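Local coordinates for protein MAR1 Ribonuclease (Caenorhabditis elegans, PDB 2B34) that is of unknown function but belongs to the isochorismatase family and is probably a hydrolase, possibly a ribonuclease, at residues P53-E58 with F87-P92; D96-V101 with Y120-R125. All blocks are in the same frame, centred on the assembly; numbering follows the deposited sequence.

Interaction 1: P53-E58 with F87-P92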
loop_
_atom_site.group_PDB
_atom_site.type_symbol
_atom_site.label_atom_id
_atom_site.label_comp_id
_atom_site.label_asym_id
_atom_site.label_seq_id
_atom_site.Cartn_x
_atom_site.Cartn_y
_atom_site.Cartn_z
ATOM N N PRO A 53 -7.422 11.401 28.433
ATOM C CA PRO A 53 -8.274 10.341 28.962
ATOM C C PRO A 53 -7.838 8.976 28.442
ATOM O O PRO A 53 -7.625 8.808 27.237
ATOM C CB PRO A 53 -9.659 10.701 28.416
ATOM C CG PRO A 53 -9.601 12.156 28.186
ATOM C CD PRO A 53 -8.209 12.448 27.758
ATOM N N THR A 54 -7.676 8.025 29.357
ATOM C CA THR A 54 -7.274 6.665 29.014
ATOM C C THR A 54 -8.394 5.693 29.370
ATOM O O THR A 54 -9.019 5.816 30.427
ATOM C CB THR A 54 -5.965 6.261 29.738
ATOM O OG1 THR A 54 -4.936 7.211 29.431
ATOM C CG2 THR A 54 -5.499 4.871 29.306
ATOM N N ILE A 55 -8.639 4.741 28.471
ATOM C CA ILE A 55 -9.617 3.675 28.665
ATOM C C ILE A 55 -8.924 2.329 28.444
ATOM O O ILE A 55 -8.210 2.144 27.463
ATOM C CB ILE A 55 -10.821 3.807 27.673
ATOM C CG1 ILE A 55 -11.530 5.167 27.813
ATOM C CG2 ILE A 55 -11.798 2.625 27.821
ATOM C CD1 ILE A 55 -12.475 5.297 29.022
ATOM N N VAL A 56 -9.143 1.394 29.365
ATOM C CA VAL A 56 -8.571 0.055 29.268
ATOM C C VAL A 56 -9.697 -0.979 29.243
ATOM O O VAL A 56 -10.625 -0.911 30.050
ATOM C CB VAL A 56 -7.611 -0.252 30.456
ATOM C CG1 VAL A 56 -6.919 -1.606 30.276
ATOM C CG2 VAL A 56 -6.571 0.850 30.622
ATOM N N THR A 57 -9.619 -1.922 28.305
ATOM C CA THR A 57 -10.520 -3.075 28.313
ATOM C C THR A 57 -9.759 -4.366 28.574
ATOM O O THR A 57 -8.583 -4.493 28.215
ATOM C CB THR A 57 -11.328 -3.236 26.996
ATOM O OG1 THR A 57 -10.432 -3.402 25.885
ATOM C CG2 THR A 57 -12.254 -2.038 26.764
ATOM N N GLU A 58 -10.446 -5.320 29.195
ATOM C CA GLU A 58 -9.925 -6.670 29.376
ATOM C C GLU A 58 -10.944 -7.683 28.853
ATOM O O GLU A 58 -12.113 -7.661 29.248
ATOM C CB GLU A 58 -9.594 -6.934 30.849
ATOM C CG GLU A 58 -8.639 -5.912 31.459
ATOM C CD GLU A 58 -8.320 -6.171 32.920
ATOM O OE1 GLU A 58 -9.114 -6.849 33.602
ATOM O OE2 GLU A 58 -7.265 -5.684 33.387
ATOM N N PHE A 87 -15.608 -8.386 21.059
ATOM C CA PHE A 87 -14.230 -8.106 20.656
ATOM C C PHE A 87 -13.934 -6.610 20.597
ATOM O O PHE A 87 -12.831 -6.177 20.940
ATOM C CB PHE A 87 -13.879 -8.813 19.342
ATOM C CG PHE A 87 -13.917 -10.323 19.435
ATOM C CD1 PHE A 87 -13.532 -10.977 20.606
ATOM C CD2 PHE A 87 -14.324 -11.090 18.348
ATOM C CE1 PHE A 87 -13.564 -12.366 20.694
ATOM C CE2 PHE A 87 -14.354 -12.481 18.428
ATOM C CZ PHE A 87 -13.974 -13.118 19.604
ATOM N N SER A 88 -14.929 -5.823 20.197
ATOM C CA SER A 88 -14.770 -4.371 20.145
ATOM C C SER A 88 -14.766 -3.717 21.526
ATOM O O SER A 88 -15.540 -4.096 22.406
ATOM C CB SER A 88 -15.862 -3.737 19.288
ATOM O OG SER A 88 -15.751 -2.324 19.323
ATOM N N MET A 89 -13.899 -2.716 21.687
ATOM C CA MET A 89 -13.838 -1.893 22.896
ATOM C C MET A 89 -15.030 -0.951 23.023
ATOM O O MET A 89 -15.259 -0.379 24.089
ATOM C CB MET A 89 -12.570 -1.042 22.901
ATOM C CG MET A 89 -11.287 -1.811 23.048
ATOM S SD MET A 89 -9.870 -0.703 23.150
ATOM C CE MET A 89 -10.046 -0.047 24.815
ATOM N N CYS A 90 -15.763 -0.766 21.927
ATOM C CA CYS A 90 -16.896 0.148 21.909
ATOM C C CYS A 90 -18.112 -0.484 22.574
ATOM O O CYS A 90 -19.019 -1.003 21.917
ATOM C CB CYS A 90 -17.186 0.634 20.489
ATOM S SG CYS A 90 -15.889 1.728 19.872
ATOM N N ILE A 91 -18.085 -0.450 23.903
ATOM C CA ILE A 91 -19.164 -0.945 24.745
ATOM C C ILE A 91 -19.820 0.258 25.436
ATOM O O ILE A 91 -19.193 1.316 25.539
ATOM C CB ILE A 91 -18.639 -1.983 25.779
ATOM C CG1 ILE A 91 -17.420 -1.434 26.540
ATOM C CG2 ILE A 91 -18.316 -3.306 25.077
ATOM C CD1 ILE A 91 -16.908 -2.332 27.655
ATOM N N PRO A 92 -21.084 0.113 25.894
ATOM C CA PRO A 92 -21.795 1.224 26.555
ATOM C C PRO A 92 -20.972 2.113 27.517
ATOM O O PRO A 92 -21.055 3.336 27.399
ATOM C CB PRO A 92 -22.955 0.519 27.264
ATOM C CG PRO A 92 -23.275 -0.613 26.347
ATOM C CD PRO A 92 -21.944 -1.086 25.793
#
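T57 and M89 make most of this contact, and no hydrogen bond joins the two segments. The packing is by van der Waals touch. The M89 side chain slants across the end of T57. M89 CG lies 3.4 Å from T57 OG1, and M89 CE lies 3.6 Å from T57 CG2. A bend at the last torsion (chi3 74°) turns the M89 methyl toward the strand. There M89 CE also meets the backbone, 3.9 Å from I55 O, while the methyl I55 CG2 is more distant. The polar part lies within the loop and beyond the two segments. T57 OG1 is buried and hydrogen-bonds to D21 OD1. In the loop, S88 OG accepts from C90 N at 3.0 Å, an ST turn, and C90 centres an inverse gamma turn. Cutting M89 back to an alanine is likely to open a gap beside T57 and I55, as the atoms beyond CB supply most of the loop's touch on the strand. Strand 54-59 runs in the parallel sheet between strands 81-84 and 15-20. M89 also packs on F18, and on C20 and C114, joined by a disulfide, so its side chain is wedged between the sheet and helix 114-124.

Interaction 2: D96-V101 with Y120-R125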
loop_
_atom_site.group_PDB
_atom_site.type_symbol
_atom_site.label_atom_id
_atom_site.label_comp_id
_atom_site.label_asym_id
_atom_site.label_seq_id
_atom_site.Cartn_x
_atom_site.Cartn_y
_atom_site.Cartn_z
ATOM N N ASP A 96 -19.656 7.785 26.772
ATOM C CA ASP A 96 -19.467 9.145 27.294
ATOM C C ASP A 96 -18.067 9.711 27.027
ATOM O O ASP A 96 -17.921 10.902 26.743
ATOM C CB ASP A 96 -19.790 9.209 28.792
ATOM C CG ASP A 96 -21.286 9.302 29.073
ATOM O OD1 ASP A 96 -22.082 9.480 28.124
ATOM O OD2 ASP A 96 -21.667 9.200 30.257
ATOM N N THR A 97 -17.049 8.854 27.126
ATOM C CA THR A 97 -15.672 9.222 26.773
ATOM C C THR A 97 -15.578 9.605 25.294
ATOM O O THR A 97 -14.970 10.621 24.946
ATOM C CB THR A 97 -14.680 8.062 27.072
ATOM O OG1 THR A 97 -14.742 7.722 28.460
ATOM C CG2 THR A 97 -13.241 8.451 26.720
ATOM N N LEU A 98 -16.196 8.788 24.440
ATOM C CA LEU A 98 -16.132 8.963 22.989
ATOM C C LEU A 98 -16.878 10.196 22.475
ATOM O O LEU A 98 -16.526 10.746 21.430
ATOM C CB LEU A 98 -16.633 7.700 22.272
ATOM C CG LEU A 98 -15.773 6.435 22.383
ATOM C CD1 LEU A 98 -16.432 5.269 21.662
ATOM C CD2 LEU A 98 -14.365 6.675 21.844
ATOM N N LYS A 99 -17.906 10.622 23.207
ATOM C CA LYS A 99 -18.648 11.833 22.859
ATOM C C LYS A 99 -17.867 13.111 23.176
ATOM O O LYS A 99 -18.200 14.187 22.682
ATOM C CB LYS A 99 -20.027 11.843 23.532
ATOM C CG LYS A 99 -21.072 11.024 22.773
ATOM C CD LYS A 99 -22.416 10.956 23.503
ATOM C CE LYS A 99 -22.516 9.713 24.385
ATOM N NZ LYS A 99 -23.913 9.471 24.865
ATOM N N LYS A 100 -16.820 12.984 23.987
ATOM C CA LYS A 100 -15.988 14.124 24.366
ATOM C C LYS A 100 -14.759 14.299 23.472
ATOM O O LYS A 100 -14.104 15.346 23.516
ATOM C CB LYS A 100 -15.542 13.996 25.821
ATOM C CG LYS A 100 -16.561 14.459 26.850
ATOM C CD LYS A 100 -15.949 14.502 28.251
ATOM C CE LYS A 100 -14.782 15.500 28.331
ATOM N NZ LYS A 100 -14.086 15.456 29.651
ATOM N N VAL A 101 -14.439 13.281 22.671
ATOM C CA VAL A 101 -13.234 13.317 21.830
ATOM C C VAL A 101 -13.522 13.172 20.331
ATOM O O VAL A 101 -14.604 12.740 19.934
ATOM C CB VAL A 101 -12.169 12.264 22.276
ATOM C CG1 VAL A 101 -11.664 12.574 23.677
ATOM C CG2 VAL A 101 -12.721 10.840 22.191
ATOM N N TYR A 120 -13.098 -0.280 13.432
ATOM C CA TYR A 120 -14.306 -0.157 12.607
ATOM C C TYR A 120 -15.451 0.536 13.342
ATOM O O TYR A 120 -16.097 1.432 12.792
ATOM C CB TYR A 120 -14.795 -1.529 12.133
ATOM C CG TYR A 120 -14.004 -2.187 11.023
ATOM C CD1 TYR A 120 -13.033 -1.486 10.291
ATOM C CD2 TYR A 120 -14.258 -3.519 10.676
ATOM C CE1 TYR A 120 -12.322 -2.112 9.261
ATOM C CE2 TYR A 120 -13.560 -4.145 9.651
ATOM C CZ TYR A 120 -12.598 -3.440 8.947
ATOM O OH TYR A 120 -11.917 -4.077 7.930
ATOM N N ASP A 121 -15.703 0.105 14.578
ATOM C CA ASP A 121 -16.737 0.703 15.424
ATOM C C ASP A 121 -16.480 2.189 15.683
ATOM O O ASP A 121 -17.405 2.999 15.639
ATOM C CB ASP A 121 -16.849 -0.048 16.755
ATOM C CG ASP A 121 -17.698 -1.301 16.658
ATOM O OD1 ASP A 121 -18.183 -1.640 15.556
ATOM O OD2 ASP A 121 -17.893 -1.953 17.701
ATOM N N LEU A 122 -15.222 2.532 15.956
ATOM C CA LEU A 122 -14.821 3.921 16.176
ATOM C C LEU A 122 -15.021 4.774 14.930
ATOM O O LEU A 122 -15.563 5.875 15.011
ATOM C CB LEU A 122 -13.362 3.999 16.632
ATOM C CG LEU A 122 -13.015 3.541 18.051
ATOM C CD1 LEU A 122 -11.508 3.486 18.227
ATOM C CD2 LEU A 122 -13.646 4.454 19.087
ATOM N N LEU A 123 -14.588 4.253 13.783
ATOM C CA LEU A 123 -14.735 4.955 12.508
ATOM C C LEU A 123 -16.204 5.174 12.132
ATOM O O LEU A 123 -16.548 6.210 11.567
ATOM C CB LEU A 123 -13.987 4.220 11.388
ATOM C CG LEU A 123 -12.452 4.219 11.447
ATOM C CD1 LEU A 123 -11.888 3.241 10.435
ATOM C CD2 LEU A 123 -11.869 5.614 11.235
ATOM N N GLU A 124 -17.056 4.199 12.458
ATOM C CA GLU A 124 -18.506 4.308 12.256
ATOM C C GLU A 124 -19.119 5.465 13.045
ATOM O O GLU A 124 -20.063 6.111 12.580
ATOM C CB GLU A 124 -19.204 3.002 12.639
ATOM C CG GLU A 124 -19.178 1.946 11.549
ATOM C CD GLU A 124 -19.608 0.568 12.031
ATOM O OE1 GLU A 124 -19.954 0.408 13.225
ATOM O OE2 GLU A 124 -19.592 -0.365 11.202
ATOM N N ARG A 125 -18.571 5.720 14.234
ATOM C CA ARG A 125 -19.007 6.822 15.095
ATOM C C ARG A 125 -18.454 8.188 14.660
ATOM O O ARG A 125 -18.721 9.208 15.304
ATOM C CB ARG A 125 -18.621 6.534 16.550
ATOM C CG ARG A 125 -19.535 5.549 17.264
ATOM C CD ARG A 125 -18.854 4.969 18.498
ATOM N NE ARG A 125 -19.771 4.207 19.345
ATOM C CZ ARG A 125 -20.098 2.930 19.158
ATOM N NH1 ARG A 125 -19.597 2.242 18.141
ATOM N NH2 ARG A 125 -20.941 2.339 19.993
#
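L98 and L122 meet methyl to methyl where the short helix 95-98 packs against the last turn of helix 114-124 in the isochorismatase fold, an alpha/beta fold built round a parallel sheet. Helix 95-98 precedes strand 103-109 and helix 114-124 follows it. The two leucine side chains cross at about a right angle. L122 CD2 enters at the branched end of L98, 3.6 Å from L98 CD2 and 3.9 Å from L98 CD1. One methyl of L122 thus touches both methyls of L98. The CB of L98 already points at the other helix. That of L122 does not, and its branched end brings CD2 across. Both leucines are buried. L98 also packs on F18 of strand 15-20, and L122 on V129 of strand 128-137, so the pair lies against the sheet.

R125 flanks the leucines at the more exposed margin. Its aliphatic part does the touching and crosses L98 at about a right angle: R125 CD is 4.0 Å from L98 CD1. The chain is extended from CG to NE (chi3 170°) but leads away from the leucine methyl beyond CD; the turn at chi4 (84°) then swings NH1 round. L98 CD1 approaches the guanidinium obliquely. D121 and E124, on the same helix, form salt bridges with R9 of a second subunit, so this helix also serves the subunit interface. The guanidinium turns back on the helix backbone one turn earlier. D121 O lies at its edge and in its plane, and R125 NH1 donates it a weak hydrogen bond of 3.4 Å, with an N-H...O angle of 161°.

How the interactions relate
From the N terminus, strand 54-59 comes first. The chain then passes through strand 81-84 to loop 87-92, which returns to the strand and closes interaction 1. Only afterwards does helix 95-98 open interaction 2, which closes across strand 103-109 on the end of helix 114-124. The two contacts follow in series and neither nests nor crosses. In space they are neighbours, with centres about 11 Å apart. S88 OG and D121 OD2 are 2.7 Å apart, a probable hydrogen bond from loop to helix. C90 SG packs on L122 CD2, and I55 CD1 on T97 OG1. Together they tie strand 54-59, the loop and both helices into one side of the domain.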